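Local coordinates for increased sodium tolerance protein 1 (Saccharomyces cerevisiae, PDB 3GGY), which regulates the recruitment of the ATPase VPS4 to ESCRT-III late in multivesicular-body cargo sorting, this chain being its N-terminal ESCRT-III-like domain, at residues 64-67 / 68-72; 19-22 / 23-26; 164-167 / 168-171; 136-139 / 140-144; 122-125 / 126-129. All coordinates share one frame; numbering follows the deposited sequence.

Contact 1. Residues 64-67 / 68-72; sequences DIHI and ELLEI
Midway along the long helix 50-82, H66 packs on L69 and L70 of the following turn. The imidazole CG is anti to the backbone N (chi1 -170°), and this choice carries the ring to the flank where both leucines rise. Its ND1 lies 4.0 Å from L69 CD2, while NE2 lies 4.1 Å from L70 CD2. Both methyls approach the ring obliquely. L70 also folds back over its own helix, with CG 3.3 Å from H66 O. The same carbonyl accepts the backbone bond from L70 N at 3.0 Å.

Two glutamates on this helix lay their aliphatic parts over preceding carbonyls: E68 CG is 3.2 Å from D64 O, and E71 CG is 3.1 Å from I67 O. E71 crosses I67 at a slant, its OE2 4.0 Å from I67 CG2. Elsewhere, E68 OE1 forms a salt bridge with K158, D64 OD2 meets R38 and Y172, and H66 NE2 is hydrogen-bonded to E121 OE2.

Two side chains thus do double duty. E68 rests its CG on a carbonyl of the preceding turn and sends OE1 to K158; the H66 ring touches both leucines while NE2 bonds to E121. Beside the E121 carboxylate, a protonated imidazole would probably be favoured.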
loop_
_atom_site.group_PDB
_atom_site.type_symbol
_atom_site.label_atom_id
_atom_site.label_comp_id
_atom_site.label_asym_id
_atom_site.label_seq_id
_atom_site.Cartn_x
_atom_site.Cartn_y
_atom_site.Cartn_z
ATOM N N ASP A 64 8.780 -4.224 -0.464
ATOM C CA ASP A 64 9.057 -2.835 -0.822
ATOM C C ASP A 64 7.877 -2.204 -1.563
ATOM O O ASP A 64 7.550 -1.037 -1.345
ATOM C CB ASP A 64 10.319 -2.728 -1.683
ATOM C CG ASP A 64 11.600 -2.844 -0.868
ATOM O OD1 ASP A 64 11.547 -2.684 0.376
ATOM O OD2 ASP A 64 12.664 -3.075 -1.484
ATOM N N ILE A 65 7.239 -2.973 -2.439
ATOM C CA ILE A 65 6.088 -2.467 -3.181
ATOM C C ILE A 65 4.941 -2.184 -2.205
ATOM O O ILE A 65 4.227 -1.186 -2.332
ATOM C CB ILE A 65 5.630 -3.491 -4.253
ATOM C CG1 ILE A 65 6.680 -3.577 -5.365
ATOM C CG2 ILE A 65 4.280 -3.069 -4.846
ATOM C CD1 ILE A 65 6.458 -4.717 -6.328
ATOM N N HIS A 66 4.775 -3.059 -1.219
ATOM C CA HIS A 66 3.717 -2.888 -0.234
ATOM C C HIS A 66 3.967 -1.638 0.602
ATOM O O HIS A 66 3.037 -0.930 0.963
ATOM C CB HIS A 66 3.628 -4.108 0.677
ATOM C CG HIS A 66 2.411 -4.115 1.548
ATOM N ND1 HIS A 66 1.145 -4.350 1.053
ATOM C CD2 HIS A 66 2.265 -3.902 2.877
ATOM C CE1 HIS A 66 0.271 -4.285 2.044
ATOM N NE2 HIS A 66 0.925 -4.015 3.161
ATOM N N ILE A 67 5.230 -1.363 0.917
ATOM C CA ILE A 67 5.538 -0.163 1.688
ATOM C C ILE A 67 5.158 1.068 0.863
ATOM O O ILE A 67 4.633 2.038 1.399
ATOM C CB ILE A 67 7.038 -0.108 2.056
ATOM C CG1 ILE A 67 7.334 -1.146 3.142
ATOM C CG2 ILE A 67 7.406 1.292 2.532
ATOM C CD1 ILE A 67 8.812 -1.424 3.336
ATOM N N GLU A 68 5.414 1.021 -0.444
ATOM C CA GLU A 68 5.061 2.134 -1.320
ATOM C C GLU A 68 3.542 2.319 -1.298
ATOM O O GLU A 68 3.044 3.444 -1.312
ATOM C CB GLU A 68 5.520 1.855 -2.748
ATOM C CG GLU A 68 7.020 1.665 -2.876
ATOM C CD GLU A 68 7.464 1.467 -4.313
ATOM O OE1 GLU A 68 6.857 0.629 -5.015
ATOM O OE2 GLU A 68 8.425 2.145 -4.735
ATOM N N LEU A 69 2.804 1.212 -1.276
ATOM C CA LEU A 69 1.344 1.292 -1.233
ATOM C C LEU A 69 0.928 2.032 0.028
ATOM O O LEU A 69 0.102 2.941 -0.020
ATOM C CB LEU A 69 0.715 -0.112 -1.234
ATOM C CG LEU A 69 -0.795 -0.229 -0.968
ATOM C CD1 LEU A 69 -1.584 0.457 -2.077
ATOM C CD2 LEU A 69 -1.186 -1.716 -0.875
ATOM N N LEU A 70 1.505 1.644 1.161
ATOM C CA LEU A 70 1.183 2.286 2.434
ATOM C C LEU A 70 1.466 3.785 2.406
ATOM O O LEU A 70 0.711 4.567 2.978
ATOM C CB LEU A 70 1.970 1.636 3.577
ATOM C CG LEU A 70 1.710 0.148 3.820
ATOM C CD1 LEU A 70 2.523 -0.321 5.031
ATOM C CD2 LEU A 70 0.228 -0.086 4.064
ATOM N N GLU A 71 2.549 4.187 1.746
ATOM C CA GLU A 71 2.893 5.605 1.665
ATOM C C GLU A 71 1.822 6.366 0.890
ATOM O O GLU A 71 1.419 7.464 1.280
ATOM C CB GLU A 71 4.251 5.780 0.982
ATOM C CG GLU A 71 5.376 5.034 1.689
ATOM C CD GLU A 71 6.706 5.131 0.965
ATOM O OE1 GLU A 71 6.708 5.122 -0.284
ATOM O OE2 GLU A 71 7.752 5.198 1.649
ATOM N N ILE A 72 1.355 5.775 -0.201
ATOM C CA ILE A 72 0.329 6.409 -1.014
ATOM C C ILE A 72 -0.995 6.480 -0.244
ATOM O O ILE A 72 -1.686 7.503 -0.258
ATOM C CB ILE A 72 0.122 5.633 -2.333
ATOM C CG1 ILE A 72 1.429 5.607 -3.126
ATOM C CG2 ILE A 72 -1.004 6.272 -3.141
ATOM C CD1 ILE A 72 1.444 4.613 -4.274
#

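Contact 2. Residues 19-22 / 23-26; sequences CIQR and LRYA
The guanidinium of R24 has I20 CG2 over one face, 3.4 Å above the plane and displaced toward the rim. The nearest guanidinium atom to that methyl is NE, at 3.5 Å. Q21 comes in obliquely instead: its OE1 is 3.5 Å from R24 NH1, with the amide and guanidinium planes 72° apart. R24 reaches this position with its chain extended from CG to NE (chi2 179°), side by side with I20 and pointing the same way. Near its base, R24 CG rests 3.2 Å from I20 O, the carbonyl that also accepts R24 N at 3.0 Å.

L23 repeats this pattern one residue earlier. Its CG lies 3.2 Å from C19 O, which takes the backbone bond from L23 N at 2.8 Å. R22, bent at chi2 and chi3, sends its guanidinium out of this stretch to a salt bridge with E124.

Helix 8-46 thus faces two neighbours here. Toward helix 50-82, I20 and C19 touch C77, and R24 makes salt bridges through NE to E74 and through NH2 to E78. Toward the loop that precedes helix 125-135, C19 touches E124, while R22 and L23 pack on V122.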
loop_
_atom_site.group_PDB
_atom_site.type_symbol
_atom_site.label_atom_id
_atom_site.label_comp_id
_atom_site.label_asym_id
_atom_site.label_seq_id
_atom_site.Cartn_x
_atom_site.Cartn_y
_atom_site.Cartn_z
ATOM N N CYS A 19 -6.382 5.953 10.937
ATOM C CA CYS A 19 -5.799 5.297 9.770
ATOM C C CYS A 19 -4.422 5.874 9.471
ATOM O O CYS A 19 -3.492 5.139 9.148
ATOM C CB CYS A 19 -6.698 5.462 8.546
ATOM S SG CYS A 19 -8.153 4.398 8.579
ATOM N N ILE A 20 -4.290 7.191 9.584
ATOM C CA ILE A 20 -3.010 7.840 9.324
ATOM C C ILE A 20 -1.943 7.377 10.318
ATOM O O ILE A 20 -0.814 7.077 9.932
ATOM C CB ILE A 20 -3.153 9.375 9.382
ATOM C CG1 ILE A 20 -3.998 9.852 8.196
ATOM C CG2 ILE A 20 -1.780 10.035 9.349
ATOM C CD1 ILE A 20 -4.325 11.326 8.222
ATOM N N GLN A 21 -2.305 7.304 11.593
ATOM C CA GLN A 21 -1.354 6.868 12.607
ATOM C C GLN A 21 -0.947 5.409 12.401
ATOM O O GLN A 21 0.231 5.064 12.516
ATOM C CB GLN A 21 -1.944 7.059 14.003
ATOM C CG GLN A 21 -2.117 8.523 14.416
ATOM C CD GLN A 21 -0.818 9.321 14.357
ATOM O OE1 GLN A 21 -0.441 9.851 13.308
ATOM N NE2 GLN A 21 -0.124 9.403 15.487
ATOM N N ARG A 22 -1.920 4.559 12.084
ATOM C CA ARG A 22 -1.651 3.144 11.855
ATOM C C ARG A 22 -0.810 2.944 10.596
ATOM O O ARG A 22 0.126 2.151 10.589
ATOM C CB ARG A 22 -2.958 2.357 11.732
ATOM C CG ARG A 22 -3.775 2.306 13.014
ATOM C CD ARG A 22 -2.990 1.643 14.137
ATOM N NE ARG A 22 -2.692 0.242 13.847
ATOM C CZ ARG A 22 -3.607 -0.721 13.791
ATOM N NH1 ARG A 22 -4.885 -0.440 14.005
ATOM N NH2 ARG A 22 -3.245 -1.966 13.518
ATOM N N LEU A 23 -1.147 3.654 9.525
ATOM C CA LEU A 23 -0.380 3.527 8.287
ATOM C C LEU A 23 1.070 3.966 8.502
ATOM O O LEU A 23 2.005 3.315 8.030
ATOM C CB LEU A 23 -1.022 4.362 7.172
ATOM C CG LEU A 23 -2.293 3.745 6.580
ATOM C CD1 LEU A 23 -3.075 4.781 5.778
ATOM C CD2 LEU A 23 -1.909 2.570 5.713
ATOM N N ARG A 24 1.263 5.069 9.217
ATOM C CA ARG A 24 2.614 5.563 9.478
ATOM C C ARG A 24 3.409 4.544 10.281
ATOM O O ARG A 24 4.578 4.283 9.993
ATOM C CB ARG A 24 2.565 6.892 10.245
ATOM C CG ARG A 24 2.124 8.090 9.412
ATOM C CD ARG A 24 2.072 9.360 10.259
ATOM N NE ARG A 24 1.666 10.527 9.478
ATOM C CZ ARG A 24 1.435 11.732 9.995
ATOM N NH1 ARG A 24 1.570 11.935 11.299
ATOM N NH2 ARG A 24 1.067 12.735 9.208
ATOM N N TYR A 25 2.761 3.964 11.286
ATOM C CA TYR A 25 3.403 2.980 12.146
ATOM C C TYR A 25 3.751 1.711 11.376
ATOM O O TYR A 25 4.817 1.125 11.576
ATOM C CB TYR A 25 2.491 2.639 13.325
ATOM C CG TYR A 25 3.180 1.848 14.412
ATOM C CD1 TYR A 25 4.270 2.382 15.101
ATOM C CD2 TYR A 25 2.744 0.570 14.756
ATOM C CE1 TYR A 25 4.909 1.661 16.109
ATOM C CE2 TYR A 25 3.378 -0.161 15.763
ATOM C CZ TYR A 25 4.458 0.392 16.434
ATOM O OH TYR A 25 5.087 -0.321 17.427
ATOM N N ALA A 26 2.849 1.290 10.493
ATOM C CA ALA A 26 3.070 0.094 9.690
ATOM C C ALA A 26 4.256 0.315 8.755
ATOM O O ALA A 26 5.056 -0.596 8.535
ATOM C CB ALA A 26 1.812 -0.245 8.886
#

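Contact 3. Residues 164-167 / 168-171; sequences PKEE and LVDL
V169, buried and met by E166 and P164, is the closely packed part of this first helical turn, where helix 166-179 begins just after the N-cap residue K165. E166 reaches alongside it from an exposed position: the two side chains run side by side in the same direction, and a bend at chi2 (-53°) brings E166 OE1 to 3.7 Å from V169 CG2. P164 meets that same methyl more loosely, CB to CG2 4.4 Å. Beyond the segments V169 presses on H54, V57 and I61 of helix 50-82, P164 also touches I61, and E166 OE2 is hydrogen-bonded to H54 NE2.

The backbone is compact as well. K165 O accepts two N-H groups: V169 N at 3.2 Å, lying in the carbonyl plane, and L168 N at 2.9 Å, standing 52° out of it. One residue later, E166 O receives D170 N at 2.9 Å, and the D170 carboxyl carbon CG folds over this oxygen at 3.2 Å.

Looser contacts belong to the exposed K165, E167 and L171. K165 holds CG between its backbone N and carbonyl carbon (chi1 46°) and grazes L168 with CG to CB 4.2 Å; beyond CG it makes no contact with 168-171. E167 and L171 meet chiefly through the backbone bond from L171 N to E167 O at 3.0 Å.

K165 supplies a carbonyl to the helix start, but its side chain is no capping acceptor. The helix end would probably favour the negative charges of E166 and E167, while D170 lies one turn on, its carboxylate near theirs without touching.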
loop_
_atom_site.group_PDB
_atom_site.type_symbol
_atom_site.label_atom_id
_atom_site.label_comp_id
_atom_site.label_asym_id
_atom_site.label_seq_id
_atom_site.Cartn_x
_atom_site.Cartn_y
_atom_site.Cartn_z
ATOM N N PRO A 164 7.940 -10.810 -10.152
ATOM C CA PRO A 164 9.185 -10.073 -10.373
ATOM C C PRO A 164 10.005 -10.756 -11.454
ATOM O O PRO A 164 10.182 -11.975 -11.425
ATOM C CB PRO A 164 9.880 -10.140 -9.011
ATOM C CG PRO A 164 8.746 -10.318 -8.049
ATOM C CD PRO A 164 7.869 -11.302 -8.768
ATOM N N LYS A 165 10.491 -9.980 -12.413
ATOM C CA LYS A 165 11.309 -10.548 -13.472
ATOM C C LYS A 165 12.715 -10.766 -12.929
ATOM O O LYS A 165 13.151 -10.061 -12.014
ATOM C CB LYS A 165 11.332 -9.623 -14.690
ATOM C CG LYS A 165 11.570 -8.158 -14.386
ATOM C CD LYS A 165 11.230 -7.309 -15.605
ATOM C CE LYS A 165 9.780 -7.518 -16.030
ATOM N NZ LYS A 165 9.442 -6.789 -17.285
ATOM N N GLU A 166 13.414 -11.749 -13.485
ATOM C CA GLU A 166 14.763 -12.067 -13.037
ATOM C C GLU A 166 15.709 -10.875 -13.082
ATOM O O GLU A 166 16.649 -10.797 -12.289
ATOM C CB GLU A 166 15.337 -13.222 -13.861
ATOM C CG GLU A 166 14.707 -14.570 -13.547
ATOM C CD GLU A 166 14.746 -14.898 -12.064
ATOM O OE1 GLU A 166 14.037 -14.227 -11.286
ATOM O OE2 GLU A 166 15.490 -15.823 -11.673
ATOM N N GLU A 167 15.458 -9.948 -14.000
ATOM C CA GLU A 167 16.303 -8.764 -14.122
ATOM C C GLU A 167 16.227 -7.916 -12.854
ATOM O O GLU A 167 17.233 -7.364 -12.407
ATOM C CB GLU A 167 15.882 -7.921 -15.329
ATOM C CG GLU A 167 15.808 -8.690 -16.641
ATOM C CD GLU A 167 14.494 -9.432 -16.812
ATOM O OE1 GLU A 167 13.446 -8.761 -16.905
ATOM O OE2 GLU A 167 14.505 -10.681 -16.854
ATOM N N LEU A 168 15.032 -7.814 -12.278
ATOM C CA LEU A 168 14.842 -7.030 -11.060
ATOM C C LEU A 168 15.433 -7.750 -9.854
ATOM O O LEU A 168 15.982 -7.116 -8.956
ATOM C CB LEU A 168 13.354 -6.750 -10.826
ATOM C CG LEU A 168 13.030 -5.890 -9.600
ATOM C CD1 LEU A 168 13.738 -4.553 -9.698
ATOM C CD2 LEU A 168 11.531 -5.688 -9.504
ATOM N N VAL A 169 15.310 -9.074 -9.825
ATOM C CA VAL A 169 15.873 -9.842 -8.727
ATOM C C VAL A 169 17.390 -9.664 -8.765
ATOM O O VAL A 169 18.019 -9.444 -7.727
ATOM C CB VAL A 169 15.531 -11.341 -8.845
ATOM C CG1 VAL A 169 16.274 -12.138 -7.780
ATOM C CG2 VAL A 169 14.035 -11.537 -8.685
ATOM N N ASP A 170 17.972 -9.748 -9.960
ATOM C CA ASP A 170 19.415 -9.580 -10.103
ATOM C C ASP A 170 19.834 -8.189 -9.653
ATOM O O ASP A 170 20.875 -8.020 -9.019
ATOM C CB ASP A 170 19.863 -9.781 -11.556
ATOM C CG ASP A 170 19.795 -11.228 -11.992
ATOM O OD1 ASP A 170 19.774 -12.117 -11.112
ATOM O OD2 ASP A 170 19.778 -11.474 -13.219
ATOM N N LEU A 171 19.018 -7.192 -9.981
ATOM C CA LEU A 171 19.324 -5.825 -9.596
ATOM C C LEU A 171 19.320 -5.709 -8.074
ATOM O O LEU A 171 20.203 -5.082 -7.496
ATOM C CB LEU A 171 18.303 -4.855 -10.202
ATOM C CG LEU A 171 18.525 -3.377 -9.876
ATOM C CD1 LEU A 171 19.887 -2.940 -10.393
ATOM C CD2 LEU A 171 17.422 -2.537 -10.513
#

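Contact 4. Residues 136-139 / 140-144; sequences INVE and FVNGV
F140 and N137 meet at the N-cap of helix 138-147, with N137 as the capping residue just after the break at I136. From its backbone, F140 starts with CB 3.4 Å from N137 O and 3.8 Å from I136 CG2. At CG the nearest partner is again I136 CG2, now 4.2 Å away. Farther out, CD2 and CE2 lie 3.9 Å and 4.0 Å from I136 CD1, which sits over one ring face. This is a CH-pi contact: I136 CD1 is 4.1 Å from the F140 ring centroid and 19° off the normal. N137 O, by contrast, lies at the edge of the ring near its plane. The F140 side chain also touches L96 of helix 93-99, R110 and I113 of helix 105-115 and M132 of helix 125-135, which ties the break between two helices to the surrounding bundle.

Along the backbone, V138 O accepts N142 N at 2.9 Å. The cap itself depends on N137 chi1 (54°), which places CG between backbone N and carbonyl carbon and turns the amide oxygen back to the helix: F140 N donates to N137 OD1 at 2.8 Å, nearly along the C=O axis, with an N-H...O angle of 146°.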
loop_
_atom_site.group_PDB
_atom_site.type_symbol
_atom_site.label_atom_id
_atom_site.label_comp_id
_atom_site.label_asym_id
_atom_site.label_seq_id
_atom_site.Cartn_x
_atom_site.Cartn_y
_atom_site.Cartn_z
ATOM N N ILE A 136 -22.986 7.259 1.038
ATOM C CA ILE A 136 -23.387 7.190 -0.360
ATOM C C ILE A 136 -24.319 5.981 -0.460
ATOM O O ILE A 136 -25.519 6.112 -0.224
ATOM C CB ILE A 136 -22.155 7.049 -1.281
ATOM C CG1 ILE A 136 -21.232 8.260 -1.079
ATOM C CG2 ILE A 136 -22.590 6.983 -2.743
ATOM C CD1 ILE A 136 -20.016 8.279 -1.988
ATOM N N ASN A 137 -23.787 4.809 -0.787
ATOM C CA ASN A 137 -24.618 3.609 -0.851
ATOM C C ASN A 137 -23.786 2.343 -1.013
ATOM O O ASN A 137 -22.584 2.403 -1.284
ATOM C CB ASN A 137 -25.648 3.722 -1.978
ATOM C CG ASN A 137 -25.014 4.033 -3.309
ATOM O OD1 ASN A 137 -24.255 3.230 -3.845
ATOM N ND2 ASN A 137 -25.314 5.208 -3.849
ATOM N N VAL A 138 -24.425 1.193 -0.825
ATOM C CA VAL A 138 -23.727 -0.082 -0.933
ATOM C C VAL A 138 -23.227 -0.328 -2.352
ATOM O O VAL A 138 -22.172 -0.941 -2.548
ATOM C CB VAL A 138 -24.635 -1.256 -0.502
ATOM C CG1 VAL A 138 -23.945 -2.572 -0.782
ATOM C CG2 VAL A 138 -24.960 -1.145 0.985
ATOM N N GLU A 139 -23.984 0.146 -3.338
ATOM C CA GLU A 139 -23.601 -0.021 -4.735
ATOM C C GLU A 139 -22.223 0.584 -4.979
ATOM O O GLU A 139 -21.395 0.003 -5.680
ATOM C CB GLU A 139 -24.616 0.662 -5.654
ATOM C CG GLU A 139 -25.970 -0.029 -5.747
ATOM C CD GLU A 139 -26.605 -0.310 -4.392
ATOM O OE1 GLU A 139 -26.845 0.645 -3.617
ATOM O OE2 GLU A 139 -26.871 -1.500 -4.110
ATOM N N PHE A 140 -21.994 1.760 -4.406
ATOM C CA PHE A 140 -20.720 2.450 -4.559
ATOM C C PHE A 140 -19.563 1.595 -4.054
ATOM O O PHE A 140 -18.597 1.354 -4.780
ATOM C CB PHE A 140 -20.763 3.783 -3.803
ATOM C CG PHE A 140 -19.409 4.383 -3.553
ATOM C CD1 PHE A 140 -18.592 4.758 -4.611
ATOM C CD2 PHE A 140 -18.947 4.554 -2.249
ATOM C CE1 PHE A 140 -17.321 5.289 -4.382
ATOM C CE2 PHE A 140 -17.679 5.085 -2.009
ATOM C CZ PHE A 140 -16.868 5.453 -3.074
ATOM N N VAL A 141 -19.659 1.125 -2.815
ATOM C CA VAL A 141 -18.584 0.313 -2.257
ATOM C C VAL A 141 -18.384 -1.019 -2.980
ATOM O O VAL A 141 -17.254 -1.467 -3.144
ATOM C CB VAL A 141 -18.779 0.086 -0.737
ATOM C CG1 VAL A 141 -18.749 1.418 -0.016
ATOM C CG2 VAL A 141 -20.082 -0.615 -0.460
ATOM N N ASN A 142 -19.467 -1.654 -3.429
ATOM C CA ASN A 142 -19.323 -2.914 -4.147
ATOM C C ASN A 142 -18.667 -2.685 -5.505
ATOM O O ASN A 142 -17.913 -3.532 -5.996
ATOM C CB ASN A 142 -20.683 -3.596 -4.332
ATOM C CG ASN A 142 -21.250 -4.120 -3.028
ATOM O OD1 ASN A 142 -20.512 -4.374 -2.080
ATOM N ND2 ASN A 142 -22.565 -4.301 -2.981
ATOM N N GLY A 143 -18.951 -1.535 -6.110
ATOM C CA GLY A 143 -18.355 -1.222 -7.397
ATOM C C GLY A 143 -16.848 -1.126 -7.255
ATOM O O GLY A 143 -16.095 -1.546 -8.135
ATOM N N VAL A 144 -16.405 -0.577 -6.130
ATOM C CA VAL A 144 -14.978 -0.430 -5.866
ATOM C C VAL A 144 -14.304 -1.775 -5.602
ATOM O O VAL A 144 -13.296 -2.113 -6.218
ATOM C CB VAL A 144 -14.731 0.472 -4.638
ATOM C CG1 VAL A 144 -13.255 0.437 -4.262
ATOM C CG2 VAL A 144 -15.165 1.898 -4.945
#

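Contact 5. Residues 122-125 / 126-129; sequences VKEL and SQLK
K123 O and S126 form the innermost shell, where a type I beta turn from V122 to L125 runs into helix 125-135. The serine hydroxyl donates to K123 O at 2.7 Å, approaching with a C=O...OG angle of 165°. S126 N reaches the same oxygen at 3.0 Å, but from above the carbonyl plane. OG can return to this carbonyl because it lies between its own backbone N and carbonyl carbon (chi1 61°). Water 1 adds a weak donation to K123 O at 3.3 Å, and accepts from Q127 NE2 at 3.1 Å, bridging the turn to the helix surface.

Around this centre, the next backbone bonds also span three residues: Q127 N to E124 O at 2.9 Å and L128 N to L125 O at 3.0 Å. Three successive i to i+3 bonds, each donor above the carbonyl plane, are the pattern of a 3-10-like turn at the helix start. The side chains follow that winding. E124 and Q127 lie side by side with CG to NE2 3.8 Å and their carboxylate and amide planes 86° apart, while L125 CD2 touches L128 CD1 at 4.0 Å on the buried flank.

Outer residues hold these groups in position. M18 of helix 8-46 touches the E124 side chain, whose carboxylate goes to R22, and L125 and L128 both rest on L112 of helix 105-115.

One carbonyl, K123 O, thus takes two protein donors and a weak bond from a water, which would probably polarise it; the hydroxyl bond probably holds the serine torsion at the entry to the helix.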
loop_
_atom_site.group_PDB
_atom_site.type_symbol
_atom_site.label_atom_id
_atom_site.label_comp_id
_atom_site.label_asym_id
_atom_site.label_seq_id
_atom_site.Cartn_x
_atom_site.Cartn_y
_atom_site.Cartn_z
ATOM N N VAL A 122 -3.981 -2.820 8.937
ATOM C CA VAL A 122 -4.650 -1.595 9.366
ATOM C C VAL A 122 -6.156 -1.852 9.317
ATOM O O VAL A 122 -6.820 -1.556 8.325
ATOM C CB VAL A 122 -4.294 -0.402 8.450
ATOM C CG1 VAL A 122 -5.015 0.855 8.919
ATOM C CG2 VAL A 122 -2.791 -0.175 8.464
ATOM N N LYS A 123 -6.685 -2.408 10.404
ATOM C CA LYS A 123 -8.104 -2.740 10.490
ATOM C C LYS A 123 -9.069 -1.583 10.300
ATOM O O LYS A 123 -10.148 -1.766 9.743
ATOM C CB LYS A 123 -8.410 -3.411 11.833
ATOM C CG LYS A 123 -7.709 -4.736 12.035
ATOM C CD LYS A 123 -8.132 -5.392 13.340
ATOM C CE LYS A 123 -7.269 -6.607 13.634
ATOM N NZ LYS A 123 -5.830 -6.232 13.736
ATOM N N GLU A 124 -8.690 -0.400 10.771
ATOM C CA GLU A 124 -9.547 0.777 10.667
ATOM C C GLU A 124 -10.005 1.122 9.253
ATOM O O GLU A 124 -11.016 1.796 9.083
ATOM C CB GLU A 124 -8.847 1.997 11.275
ATOM C CG GLU A 124 -8.629 1.934 12.784
ATOM C CD GLU A 124 -7.720 0.795 13.209
ATOM O OE1 GLU A 124 -6.690 0.567 12.538
ATOM O OE2 GLU A 124 -8.029 0.134 14.225
ATOM N N LEU A 125 -9.277 0.673 8.236
ATOM C CA LEU A 125 -9.686 0.981 6.870
ATOM C C LEU A 125 -11.092 0.456 6.589
ATOM O O LEU A 125 -11.839 1.057 5.816
ATOM C CB LEU A 125 -8.697 0.393 5.855
ATOM C CG LEU A 125 -7.298 1.018 5.794
ATOM C CD1 LEU A 125 -6.420 0.191 4.873
ATOM C CD2 LEU A 125 -7.382 2.466 5.309
ATOM N N SER A 126 -11.456 -0.658 7.222
ATOM C CA SER A 126 -12.787 -1.234 7.016
ATOM C C SER A 126 -13.874 -0.261 7.465
ATOM O O SER A 126 -14.995 -0.284 6.954
ATOM C CB SER A 126 -12.928 -2.562 7.772
ATOM O OG SER A 126 -12.755 -2.384 9.167
ATOM N N GLN A 127 -13.538 0.595 8.423
ATOM C CA GLN A 127 -14.482 1.585 8.927
ATOM C C GLN A 127 -14.827 2.604 7.847
ATOM O O GLN A 127 -15.933 3.143 7.827
ATOM C CB GLN A 127 -13.894 2.305 10.142
ATOM C CG GLN A 127 -13.909 1.488 11.418
ATOM C CD GLN A 127 -13.028 2.090 12.494
ATOM O OE1 GLN A 127 -13.000 3.308 12.679
ATOM N NE2 GLN A 127 -12.308 1.238 13.215
ATOM N N LEU A 128 -13.877 2.873 6.955
ATOM C CA LEU A 128 -14.114 3.827 5.875
ATOM C C LEU A 128 -15.174 3.264 4.943
ATOM O O LEU A 128 -16.057 3.990 4.473
ATOM C CB LEU A 128 -12.827 4.096 5.094
ATOM C CG LEU A 128 -11.734 4.869 5.833
ATOM C CD1 LEU A 128 -10.521 4.997 4.933
ATOM C CD2 LEU A 128 -12.250 6.250 6.237
ATOM N N LYS A 129 -15.088 1.966 4.676
ATOM C CA LYS A 129 -16.065 1.319 3.814
ATOM C C LYS A 129 -17.442 1.445 4.452
ATOM O O LYS A 129 -18.397 1.868 3.804
ATOM C CB LYS A 129 -15.732 -0.161 3.623
ATOM C CG LYS A 129 -16.707 -0.880 2.703
ATOM C CD LYS A 129 -16.400 -2.364 2.590
ATOM C CE LYS A 129 -16.976 -3.142 3.756
ATOM N NZ LYS A 129 -18.466 -3.135 3.730
HETATM O O HOH W 1 -12.047 -1.720 12.404
#

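Overall arrangement
Contact 1 lies nearest the chain's centre, about 4 Å between centres, and like contacts 2, 4 and 5 is partly buried; contacts 3 and 4 both lie about 21 Å out, and only contact 3 is a surface contact. Contacts 1 and 2 join helices 50-82 and 8-46 through leucine packing, L70 CD2 to L23 CD2 at 3.8 Å. A salt bridge, R22 to E124, links contacts 2 and 5, and V141 of contact 4 packs on K129 of contact 5. Mid-helix contacts 1 and 2 rest on i to i+4 backbone bonds; at the helix starts, the N137 and S126 side chains bond in contacts 4 and 5, and one K165 carbonyl serves twice in contact 3.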